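Local coordinates for protein Hep_Hag family (Burkholderia pseudomallei, PDB 3S6L) that forms a YadA-like head domain of the trimeric autotransporter adhesin BoaA, a cell-surface protein that probably mediates attachment of the bacterium to host epithelial cells, at residues A44-D50 / S58-H64; T52-S58 / T66-S72; G76-V82 / G90-F96; S107-H113 / S121-N127. All blocks are in the same frame, centred on the assembly; numbering follows the deposited sequence.

Interaction 1: A44-D50 / S58-H64. With ZN (zinc ion), chain Q.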
loop_
_atom_site.group_PDB
_atom_site.type_symbol
_atom_site.label_atom_id
_atom_site.label_comp_id
_atom_site.label_asym_id
_atom_site.label_seq_id
_atom_site.Cartn_x
_atom_site.Cartn_y
_atom_site.Cartn_z
ATOM N N ALA A 44 -3.121 19.233 -10.627
ATOM C CA ALA A 44 -2.937 17.788 -10.808
ATOM C C ALA A 44 -2.678 17.459 -12.274
ATOM O O ALA A 44 -3.320 18.013 -13.176
ATOM C CB ALA A 44 -4.141 17.011 -10.306
ATOM N N SER A 45 -1.780 16.511 -12.522
ATOM C CA SER A 45 -1.459 16.177 -13.896
ATOM C C SER A 45 -1.417 14.663 -14.172
ATOM O O SER A 45 -0.796 13.903 -13.454
ATOM C CB SER A 45 -0.161 16.891 -14.288
ATOM O OG SER A 45 0.262 16.446 -15.544
ATOM N N ALA A 46 -2.097 14.209 -15.200
ATOM C CA ALA A 46 -2.005 12.820 -15.567
ATOM C C ALA A 46 -1.669 12.735 -17.071
ATOM O O ALA A 46 -2.565 12.713 -17.915
ATOM C CB ALA A 46 -3.326 12.097 -15.246
ATOM N N SER A 47 -0.375 12.707 -17.401
ATOM C CA SER A 47 0.024 12.752 -18.808
ATOM C C SER A 47 0.379 11.398 -19.426
ATOM O O SER A 47 0.443 11.298 -20.647
ATOM C CB SER A 47 1.166 13.765 -19.036
ATOM O OG SER A 47 2.382 13.305 -18.467
ATOM N N GLY A 48 0.617 10.368 -18.604
ATOM C CA GLY A 48 0.981 9.033 -19.127
ATOM C C GLY A 48 -0.274 8.354 -19.662
ATOM O O GLY A 48 -1.374 8.778 -19.351
ATOM N N THR A 49 -0.152 7.300 -20.451
ATOM C CA THR A 49 -1.380 6.600 -20.852
ATOM C C THR A 49 -1.998 5.863 -19.638
ATOM O O THR A 49 -1.260 5.324 -18.827
ATOM C CB THR A 49 -1.129 5.631 -22.001
ATOM O OG1 THR A 49 -0.157 4.651 -21.587
ATOM C CG2 THR A 49 -0.595 6.384 -23.245
ATOM N N ASP A 50 -3.334 5.866 -19.509
ATOM C CA ASP A 50 -4.040 5.121 -18.446
ATOM C C ASP A 50 -3.579 5.590 -17.051
ATOM O O ASP A 50 -3.406 4.802 -16.125
ATOM C CB ASP A 50 -3.855 3.591 -18.623
ATOM C CG ASP A 50 -4.478 3.042 -19.947
ATOM O OD1 ASP A 50 -5.185 3.795 -20.632
ATOM O OD2 ASP A 50 -4.285 1.849 -20.316
ATOM N N SER A 58 -0.120 16.732 -7.827
ATOM C CA SER A 58 0.154 15.317 -8.079
ATOM C C SER A 58 0.507 15.110 -9.555
ATOM O O SER A 58 0.042 15.853 -10.459
ATOM C CB SER A 58 -1.012 14.410 -7.639
ATOM O OG SER A 58 -2.221 14.692 -8.312
ATOM N N ASN A 59 1.334 14.104 -9.809
ATOM C CA ASN A 59 1.886 13.960 -11.141
ATOM C C ASN A 59 2.054 12.500 -11.544
ATOM O O ASN A 59 2.975 11.802 -11.057
ATOM C CB ASN A 59 3.210 14.737 -11.258
ATOM C CG ASN A 59 3.907 14.537 -12.612
ATOM O OD1 ASN A 59 3.337 14.766 -13.661
ATOM N ND2 ASN A 59 5.166 14.094 -12.570
ATOM N N ALA A 60 1.174 12.057 -12.448
ATOM C CA ALA A 60 1.221 10.705 -12.947
ATOM C C ALA A 60 1.647 10.713 -14.396
ATOM O O ALA A 60 0.805 10.622 -15.291
ATOM C CB ALA A 60 -0.146 10.011 -12.765
ATOM N N SER A 61 2.955 10.782 -14.631
ATOM C CA SER A 61 3.445 10.989 -15.994
ATOM C C SER A 61 3.929 9.684 -16.616
ATOM O O SER A 61 4.113 9.605 -17.822
ATOM C CB SER A 61 4.551 12.052 -16.032
ATOM O OG SER A 61 5.642 11.585 -15.267
ATOM N N GLY A 62 4.132 8.656 -15.805
ATOM C CA GLY A 62 4.414 7.359 -16.389
ATOM C C GLY A 62 3.189 6.786 -17.089
ATOM O O GLY A 62 2.039 7.111 -16.755
ATOM N N ASN A 63 3.425 5.947 -18.077
ATOM C CA ASN A 63 2.350 5.164 -18.642
ATOM C C ASN A 63 1.882 4.150 -17.557
ATOM O O ASN A 63 2.725 3.552 -16.836
ATOM C CB ASN A 63 2.832 4.475 -19.937
ATOM C CG ASN A 63 3.096 5.482 -21.089
ATOM O OD1 ASN A 63 2.554 6.608 -21.127
ATOM N ND2 ASN A 63 3.906 5.058 -22.043
ATOM N N HIS A 64 0.568 3.988 -17.420
ATOM C CA HIS A 64 -0.019 3.110 -16.376
ATOM C C HIS A 64 0.425 3.508 -14.950
ATOM O O HIS A 64 0.607 2.659 -14.089
ATOM C CB HIS A 64 0.265 1.627 -16.704
ATOM C CG HIS A 64 -0.101 1.274 -18.112
ATOM N ND1 HIS A 64 0.821 1.247 -19.135
ATOM C CD2 HIS A 64 -1.307 1.062 -18.690
ATOM C CE1 HIS A 64 0.207 0.973 -20.272
ATOM N NE2 HIS A 64 -1.088 0.882 -20.034
HETATM ZN ZN ZN Q . -2.712 0.639 -21.400
HETATM O O HOH W 1 4.092 11.532 -19.815
HETATM O O HOH W 2 -1.452 -0.989 -22.626
HETATM O O HOH W 3 -3.615 -1.165 -20.282
#
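Two successive coils of the left-handed beta-roll of a YadA-like head stack here through their outer backbones, and a zinc ion joins them at one end. The offset is 14 residues, one coil: CA atoms of S45 and N59 lie 4.9 Å apart, those of A46 and A60 4.7 Å. S45 N donates to S58 O (2.8 Å), and A60 N returns a nearly linear bond to S45 O (2.9 Å, 177°). Beyond A46 the chain turns, and A60 O receives only weak bonds from S47 N and G48 N. A CB on G48 would clash with G62 O, so the bare CA lets the coils close up. The next turn is pinned by T49 N to N63 OD1 (2.9 Å) and H64 N to T49 O (2.7 Å). Q70 and Q84 of a neighbouring subunit pack against D50 and H64. The zinc is bound by D50 OD2 at 2.3 Å, H64 NE2 at 2.1 Å and two waters at 2.3 and 2.4 Å.

Interaction 2: T52-S58 / T66-S72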
loop_
_atom_site.group_PDB
_atom_site.type_symbol
_atom_site.label_atom_id
_atom_site.label_comp_id
_atom_site.label_asym_id
_atom_site.label_seq_id
_atom_site.Cartn_x
_atom_site.Cartn_y
_atom_site.Cartn_z
ATOM N N THR A 52 -3.418 8.046 -13.489
ATOM C CA THR A 52 -4.376 8.536 -12.492
ATOM C C THR A 52 -3.639 9.357 -11.448
ATOM O O THR A 52 -2.730 8.853 -10.794
ATOM C CB THR A 52 -5.098 7.367 -11.799
ATOM O OG1 THR A 52 -5.772 6.552 -12.776
ATOM C CG2 THR A 52 -6.100 7.870 -10.757
ATOM N N ALA A 53 -4.017 10.623 -11.316
ATOM C CA ALA A 53 -3.387 11.557 -10.367
ATOM C C ALA A 53 -4.448 12.167 -9.466
ATOM O O ALA A 53 -5.472 12.675 -9.946
ATOM C CB ALA A 53 -2.652 12.684 -11.120
ATOM N N LEU A 54 -4.214 12.133 -8.165
ATOM C CA LEU A 54 -5.146 12.750 -7.249
ATOM C C LEU A 54 -4.346 13.577 -6.251
ATOM O O LEU A 54 -3.378 13.080 -5.648
ATOM C CB LEU A 54 -5.953 11.675 -6.499
ATOM C CG LEU A 54 -6.804 12.238 -5.365
ATOM C CD1 LEU A 54 -7.955 12.966 -6.004
ATOM C CD2 LEU A 54 -7.299 11.190 -4.377
ATOM N N GLY A 55 -4.747 14.829 -6.084
ATOM C CA GLY A 55 -4.115 15.732 -5.123
ATOM C C GLY A 55 -3.447 16.924 -5.780
ATOM O O GLY A 55 -3.115 16.870 -6.967
ATOM N N GLN A 56 -3.247 18.001 -5.023
ATOM C CA GLN A 56 -2.643 19.221 -5.593
ATOM C C GLN A 56 -1.182 18.925 -6.008
ATOM O O GLN A 56 -0.442 18.246 -5.308
ATOM C CB GLN A 56 -2.729 20.405 -4.600
ATOM C CG GLN A 56 -2.452 21.803 -5.190
ATOM C CD GLN A 56 -0.968 22.115 -5.362
ATOM O OE1 GLN A 56 -0.109 21.618 -4.621
ATOM N NE2 GLN A 56 -0.661 22.939 -6.356
ATOM N N ALA A 57 -0.786 19.432 -7.157
ATOM C CA ALA A 57 0.525 19.127 -7.772
ATOM C C ALA A 57 0.865 17.626 -7.953
ATOM O O ALA A 57 2.023 17.288 -8.225
ATOM C CB ALA A 57 1.699 19.917 -7.081
ATOM N N SER A 58 -0.120 16.732 -7.827
ATOM C CA SER A 58 0.154 15.317 -8.079
ATOM C C SER A 58 0.507 15.110 -9.555
ATOM O O SER A 58 0.042 15.853 -10.459
ATOM C CB SER A 58 -1.012 14.410 -7.639
ATOM O OG SER A 58 -2.221 14.692 -8.312
ATOM N N THR A 66 0.136 5.777 -11.252
ATOM C CA THR A 66 -0.888 6.197 -10.327
ATOM C C THR A 66 -0.226 7.049 -9.232
ATOM O O THR A 66 0.673 6.600 -8.528
ATOM C CB THR A 66 -1.626 4.952 -9.756
ATOM O OG1 THR A 66 -2.163 4.197 -10.846
ATOM C CG2 THR A 66 -2.736 5.335 -8.827
ATOM N N ALA A 67 -0.629 8.296 -9.116
ATOM C CA ALA A 67 0.002 9.171 -8.121
ATOM C C ALA A 67 -1.067 9.798 -7.240
ATOM O O ALA A 67 -1.882 10.568 -7.712
ATOM C CB ALA A 67 0.880 10.253 -8.820
ATOM N N LEU A 68 -1.100 9.437 -5.964
ATOM C CA LEU A 68 -2.244 9.840 -5.108
ATOM C C LEU A 68 -1.703 10.437 -3.832
ATOM O O LEU A 68 -1.025 9.753 -3.071
ATOM C CB LEU A 68 -3.132 8.637 -4.782
ATOM C CG LEU A 68 -3.454 7.647 -5.915
ATOM C CD1 LEU A 68 -4.204 6.422 -5.355
ATOM C CD2 LEU A 68 -4.274 8.324 -7.019
ATOM N N GLY A 69 -1.988 11.712 -3.613
ATOM C CA GLY A 69 -1.427 12.438 -2.495
ATOM C C GLY A 69 -0.849 13.734 -3.010
ATOM O O GLY A 69 -0.392 13.789 -4.162
ATOM N N GLN A 70 -0.882 14.774 -2.173
ATOM C CA GLN A 70 -0.390 16.086 -2.563
ATOM C C GLN A 70 1.104 15.985 -2.914
ATOM O O GLN A 70 1.901 15.402 -2.162
ATOM C CB GLN A 70 -0.640 17.123 -1.445
ATOM C CG GLN A 70 -0.448 18.589 -1.849
ATOM C CD GLN A 70 1.032 19.076 -1.761
ATOM O OE1 GLN A 70 1.829 18.535 -0.997
ATOM N NE2 GLN A 70 1.381 20.089 -2.566
ATOM N N ALA A 71 1.463 16.530 -4.066
ATOM C CA ALA A 71 2.834 16.504 -4.540
ATOM C C ALA A 71 3.384 15.089 -4.739
ATOM O O ALA A 71 4.570 14.924 -4.790
ATOM C CB ALA A 71 3.796 17.393 -3.620
ATOM N N SER A 72 2.545 14.064 -4.888
ATOM C CA SER A 72 3.113 12.738 -5.200
ATOM C C SER A 72 3.557 12.679 -6.667
ATOM O O SER A 72 3.104 13.478 -7.492
ATOM C CB SER A 72 2.130 11.619 -4.885
ATOM O OG SER A 72 0.905 11.848 -5.546
HETATM O O HOH W 4 -3.864 4.572 -13.333
HETATM O O HOH W 5 4.916 16.150 -7.924
#
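This buried contact is a parallel strand pairing, continued by the turns that follow the strands, in the long sheet of the head at the trimer interface. Strands 52-54 and 66-68 run 4.7 Å apart at 7°, and T52, A53 and L54 register with T66, A67 and L68. A67 N donates to T52 O (2.7 Å), L54 N to A67 O (2.8 Å) and G69 N to L54 O (2.8 Å). The 14-residue offset between partners is the coil repeat of the left-handed beta-roll. L54 and L68 share one face, with L54 CB 3.8 Å from L68 CD2, and both pack against leucines of neighbouring subunits; A53 and A67 occupy the other face. Type II turns follow, G55 to S58 and G69 to S72, with S58 OG bonded to G55 O and S72 OG to G69 O (both 2.7 Å). The turns stack through A71 N to Q56 O (2.8 Å). Outside them, Q70 NE2 donates to Q56 OE1 (3.0 Å), while Q70 OE1 accepts from Q84.

Interaction 3: G76-V82 / G90-F96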
loop_
_atom_site.group_PDB
_atom_site.type_symbol
_atom_site.label_atom_id
_atom_site.label_comp_id
_atom_site.label_asym_id
_atom_site.label_seq_id
_atom_site.Cartn_x
_atom_site.Cartn_y
_atom_site.Cartn_z
ATOM N N GLY A 76 7.749 6.728 -13.419
ATOM C CA GLY A 76 8.149 5.469 -13.990
ATOM C C GLY A 76 7.011 4.778 -14.733
ATOM O O GLY A 76 5.823 4.999 -14.449
ATOM N N SER A 77 7.373 3.937 -15.690
ATOM C CA SER A 77 6.394 3.113 -16.394
ATOM C C SER A 77 5.774 2.116 -15.427
ATOM O O SER A 77 6.473 1.370 -14.769
ATOM C CB SER A 77 7.082 2.393 -17.569
ATOM O OG SER A 77 6.125 1.835 -18.437
ATOM N N GLY A 78 4.449 2.117 -15.322
ATOM C CA GLY A 78 3.743 1.157 -14.444
ATOM C C GLY A 78 4.073 1.403 -12.983
ATOM O O GLY A 78 4.151 0.470 -12.188
ATOM N N SER A 79 4.269 2.662 -12.632
ATOM C CA SER A 79 4.643 3.043 -11.265
ATOM C C SER A 79 3.432 3.549 -10.466
ATOM O O SER A 79 2.452 4.045 -11.035
ATOM C CB SER A 79 5.697 4.153 -11.292
ATOM O OG SER A 79 5.164 5.331 -11.914
ATOM N N THR A 80 3.538 3.461 -9.148
ATOM C CA THR A 80 2.444 3.801 -8.245
ATOM C C THR A 80 3.088 4.518 -7.057
ATOM O O THR A 80 4.061 4.016 -6.449
ATOM C CB THR A 80 1.705 2.542 -7.796
ATOM O OG1 THR A 80 1.197 1.832 -8.950
ATOM C CG2 THR A 80 0.556 2.874 -6.865
ATOM N N ALA A 81 2.583 5.710 -6.739
ATOM C CA ALA A 81 3.085 6.455 -5.581
ATOM C C ALA A 81 1.885 6.935 -4.812
ATOM O O ALA A 81 1.028 7.640 -5.387
ATOM C CB ALA A 81 3.971 7.639 -6.017
ATOM N N VAL A 82 1.796 6.529 -3.538
ATOM C CA VAL A 82 0.622 6.847 -2.718
ATOM C C VAL A 82 1.083 7.374 -1.346
ATOM O O VAL A 82 1.762 6.653 -0.570
ATOM C CB VAL A 82 -0.351 5.617 -2.575
ATOM C CG1 VAL A 82 -1.455 5.873 -1.560
ATOM C CG2 VAL A 82 -0.962 5.224 -3.917
ATOM N N GLY A 90 10.888 4.825 -10.700
ATOM C CA GLY A 90 11.369 3.598 -11.302
ATOM C C GLY A 90 10.278 2.895 -12.105
ATOM O O GLY A 90 9.086 2.986 -11.770
ATOM N N ASP A 91 10.699 2.188 -13.157
ATOM C CA ASP A 91 9.809 1.312 -13.929
ATOM C C ASP A 91 9.382 0.142 -13.029
ATOM O O ASP A 91 10.211 -0.528 -12.393
ATOM C CB ASP A 91 10.498 0.836 -15.226
ATOM C CG ASP A 91 10.767 1.988 -16.230
ATOM O OD1 ASP A 91 10.179 3.100 -16.097
ATOM O OD2 ASP A 91 11.560 1.774 -17.188
ATOM N N GLY A 92 8.081 -0.072 -12.924
ATOM C CA GLY A 92 7.564 -1.141 -12.067
ATOM C C GLY A 92 7.668 -0.857 -10.571
ATOM O O GLY A 92 7.633 -1.800 -9.752
ATOM N N ALA A 93 7.815 0.422 -10.219
ATOM C CA ALA A 93 8.056 0.833 -8.832
ATOM C C ALA A 93 6.777 1.241 -8.116
ATOM O O ALA A 93 5.908 1.897 -8.720
ATOM C CB ALA A 93 9.065 1.951 -8.769
ATOM N N SER A 94 6.677 0.869 -6.823
ATOM C CA SER A 94 5.506 1.154 -6.005
ATOM C C SER A 94 5.903 1.692 -4.642
ATOM O O SER A 94 6.639 1.019 -3.888
ATOM C CB SER A 94 4.659 -0.117 -5.811
ATOM O OG SER A 94 4.398 -0.767 -7.045
ATOM N N ALA A 95 5.419 2.900 -4.324
ATOM C CA ALA A 95 5.745 3.566 -3.059
ATOM C C ALA A 95 4.464 3.900 -2.313
ATOM O O ALA A 95 3.546 4.508 -2.861
ATOM C CB ALA A 95 6.541 4.809 -3.313
ATOM N N PHE A 96 4.422 3.483 -1.054
ATOM C CA PHE A 96 3.306 3.701 -0.153
ATOM C C PHE A 96 3.795 4.349 1.139
ATOM O O PHE A 96 4.645 3.794 1.853
ATOM C CB PHE A 96 2.596 2.387 0.176
ATOM C CG PHE A 96 1.401 2.574 1.103
ATOM C CD1 PHE A 96 0.217 3.192 0.637
ATOM C CD2 PHE A 96 1.467 2.188 2.446
ATOM C CE1 PHE A 96 -0.891 3.414 1.500
ATOM C CE2 PHE A 96 0.373 2.390 3.299
ATOM C CZ PHE A 96 -0.813 3.003 2.828
HETATM O O HOH W 6 3.308 0.080 -9.567
#
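G90 opens segment 90-96 against the preceding coil, its O 3.5 Å from G76 CA in a CA-H...O contact. A CB on G76 would fall 2.0 Å from G90 O, which explains why glycine suits that position. D91 follows at an exposed corner: its OD1 accepts from S77 N at 3.0 Å, so a side chain ties one type II turn (G90 to A93) to the equivalent turn of the other coil (G76 to S79). G92, whose positive phi (73°) favours glycine, gives its N to S77 O at 2.8 Å. A93 O then accepts from T80 N (2.9 Å), and the parallel pairing begins. S94 stands opposite T80; a water accepts from S94 OG (2.9 Å) and T80 OG1 (2.8 Å) and donates to G78 O (2.8 Å) and A93 O (3.3 Å). A95 N reaches T80 O at 2.8 Å and A95 O takes V82 N at 2.8 Å, with strands 80-82 and 94-96 4.6 Å apart and inclined by 6°. F96 shares a face with V82, whose CG1 meets the ring edge at CD1, 3.8 Å away. In this left-handed beta-roll that face looks toward the threefold core, where V82 packs on V82 and F96 of other subunits. Strand 66-68 flanks the pair beside 80-82, strand 108-110 beside 94-96, and A93 and A95 rest against strand 101-102.

Interaction 4: S107-H113 / S121-N127. With ZN (zinc ion), chain R.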
loop_
_atom_site.group_PDB
_atom_site.type_symbol
_atom_site.label_atom_id
_atom_site.label_comp_id
_atom_site.label_asym_id
_atom_site.label_seq_id
_atom_site.Cartn_x
_atom_site.Cartn_y
_atom_site.Cartn_z
ATOM N N SER A 107 11.088 -1.852 -7.777
ATOM C CA SER A 107 11.241 -1.705 -6.339
ATOM C C SER A 107 9.893 -1.385 -5.661
ATOM O O SER A 107 8.946 -0.988 -6.308
ATOM C CB SER A 107 12.289 -0.625 -6.029
ATOM O OG SER A 107 11.789 0.659 -6.382
ATOM N N THR A 108 9.833 -1.544 -4.347
ATOM C CA THR A 108 8.594 -1.411 -3.618
ATOM C C THR A 108 8.962 -0.842 -2.270
ATOM O O THR A 108 9.751 -1.455 -1.519
ATOM C CB THR A 108 7.886 -2.799 -3.465
ATOM O OG1 THR A 108 7.726 -3.396 -4.759
ATOM C CG2 THR A 108 6.524 -2.663 -2.803
ATOM N N ALA A 109 8.441 0.349 -1.990
ATOM C CA ALA A 109 8.726 1.068 -0.746
ATOM C C ALA A 109 7.449 1.214 0.042
ATOM O O ALA A 109 6.528 1.916 -0.408
ATOM C CB ALA A 109 9.342 2.457 -1.037
ATOM N N LEU A 110 7.402 0.581 1.218
ATOM C CA LEU A 110 6.188 0.510 2.044
ATOM C C LEU A 110 6.406 1.086 3.443
ATOM O O LEU A 110 6.956 0.418 4.326
ATOM C CB LEU A 110 5.728 -0.957 2.119
ATOM C CG LEU A 110 5.443 -1.610 0.753
ATOM C CD1 LEU A 110 5.289 -3.090 0.908
ATOM C CD2 LEU A 110 4.212 -1.044 0.097
ATOM N N GLY A 111 6.021 2.337 3.647
ATOM C CA GLY A 111 6.239 3.008 4.931
ATOM C C GLY A 111 6.750 4.432 4.740
ATOM O O GLY A 111 7.479 4.721 3.774
ATOM N N ALA A 112 6.366 5.319 5.656
ATOM C CA ALA A 112 6.708 6.740 5.552
ATOM C C ALA A 112 8.218 6.898 5.479
ATOM O O ALA A 112 8.933 6.320 6.296
ATOM C CB ALA A 112 6.158 7.513 6.753
ATOM N N HIS A 113 8.703 7.661 4.506
ATOM C CA HIS A 113 10.151 7.921 4.367
ATOM C C HIS A 113 11.003 6.660 4.183
ATOM O O HIS A 113 12.211 6.672 4.483
ATOM C CB HIS A 113 10.691 8.794 5.527
ATOM C CG HIS A 113 9.972 10.099 5.674
ATOM N ND1 HIS A 113 10.226 11.188 4.861
ATOM C CD2 HIS A 113 8.983 10.478 6.517
ATOM C CE1 HIS A 113 9.431 12.186 5.203
ATOM N NE2 HIS A 113 8.672 11.782 6.208
ATOM N N SER A 121 14.317 -4.472 -5.289
ATOM C CA SER A 121 14.388 -4.461 -3.836
ATOM C C SER A 121 13.095 -4.005 -3.235
ATOM O O SER A 121 12.231 -3.479 -3.952
ATOM C CB SER A 121 15.494 -3.548 -3.348
ATOM O OG SER A 121 15.210 -2.196 -3.656
ATOM N N ALA A 122 12.962 -4.223 -1.924
ATOM C CA ALA A 122 11.850 -3.712 -1.160
ATOM C C ALA A 122 12.282 -3.155 0.181
ATOM O O ALA A 122 13.163 -3.707 0.853
ATOM C CB ALA A 122 10.754 -4.805 -0.960
ATOM N N ALA A 123 11.622 -2.076 0.579
ATOM C CA ALA A 123 11.870 -1.454 1.871
ATOM C C ALA A 123 10.563 -1.494 2.621
ATOM O O ALA A 123 9.560 -0.942 2.129
ATOM C CB ALA A 123 12.348 -0.015 1.685
ATOM N N ILE A 124 10.564 -2.157 3.780
ATOM C CA ILE A 124 9.361 -2.325 4.614
ATOM C C ILE A 124 9.556 -1.594 5.944
ATOM O O ILE A 124 10.504 -1.879 6.692
ATOM C CB ILE A 124 9.106 -3.827 4.942
ATOM C CG1 ILE A 124 9.037 -4.699 3.691
ATOM C CG2 ILE A 124 7.856 -4.022 5.753
ATOM C CD1 ILE A 124 8.023 -4.238 2.685
ATOM N N GLY A 125 8.665 -0.658 6.249
ATOM C CA GLY A 125 8.700 0.001 7.543
ATOM C C GLY A 125 9.138 1.439 7.391
ATOM O O GLY A 125 9.854 1.767 6.452
ATOM N N ALA A 126 8.681 2.298 8.300
ATOM C CA ALA A 126 9.048 3.689 8.274
ATOM C C ALA A 126 10.599 3.853 8.275
ATOM O O ALA A 126 11.305 3.147 9.027
ATOM C CB ALA A 126 8.421 4.404 9.461
ATOM N N ASN A 127 11.115 4.751 7.423
ATOM C CA ASN A 127 12.561 5.052 7.363
ATOM C C ASN A 127 13.443 3.883 6.897
ATOM O O ASN A 127 14.676 3.991 6.936
ATOM C CB ASN A 127 13.063 5.562 8.736
ATOM C CG ASN A 127 12.268 6.775 9.242
ATOM O OD1 ASN A 127 11.635 6.737 10.308
ATOM N ND2 ASN A 127 12.279 7.838 8.469
HETATM ZN ZN ZN R . 7.256 13.204 6.761
HETATM O O HOH W 7 10.044 -4.777 -5.401
#
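L110 lies against I124, their CD1 atoms 3.5 Å apart, on the face of the left-handed beta-roll that meets the other two subunits. There L110 packs on L110 and I124 on I124 of both neighbours, so two successive coils each add an apolar layer to the trimer core. Backbone geometry defines the pairing: strands 108-110 and 122-124 are parallel within 5° and 4.7 Å apart at closest approach, with T108, A109 and L110 matched to A122, A123 and I124. A123 N donates to T108 O (2.9 Å), L110 N to A123 O (2.8 Å) and G125 N to L110 O (2.8 Å). At the strand start the bond from T108 N to S121 O is weak (3.1 Å, 134°), and a water bridges the same level, accepting from T108 OG1 at 2.8 Å and donating to S121 O at 2.9 Å. The methyls of A109 and A123 point to the other face, into the interior of the roll, toward S114. Past the strands, a CB on G111 would fall 2.6 Å from G125 C, too close for the observed stacking. N127 N continues the pattern with a 2.9 Å bond to A112 O. H113 and N127 follow at equivalent corners, and H113 CB is 3.5 Å from N127 ND2. Q98 shares a zinc ion with H113, whose NE2 binds it at 2.1 Å.

How the interactions relate
All four contacts join residues one 14-residue coil apart; interactions 2, 3 and 4 pair strands of one long sheet, and interaction 1 lies on another side of the roll. Interactions 1 and 2 share S58 and alternate along the chain, with centres 9 Å apart; N59 N lies 3.0 Å from S72 O, a probable hydrogen bond. N63 O of interaction 1 likewise lies 2.7 Å from G78 N of interaction 3. Interactions 2 and 3 adjoin in the sheet, where T66 O is 2.8 Å from A81 N, and 3 and 4 adjoin similarly, S94 O being 2.7 Å from A109 N. Interactions 1 and 4, centres 22 Å apart, do not touch, yet each supplies a histidine to a separate zinc ion.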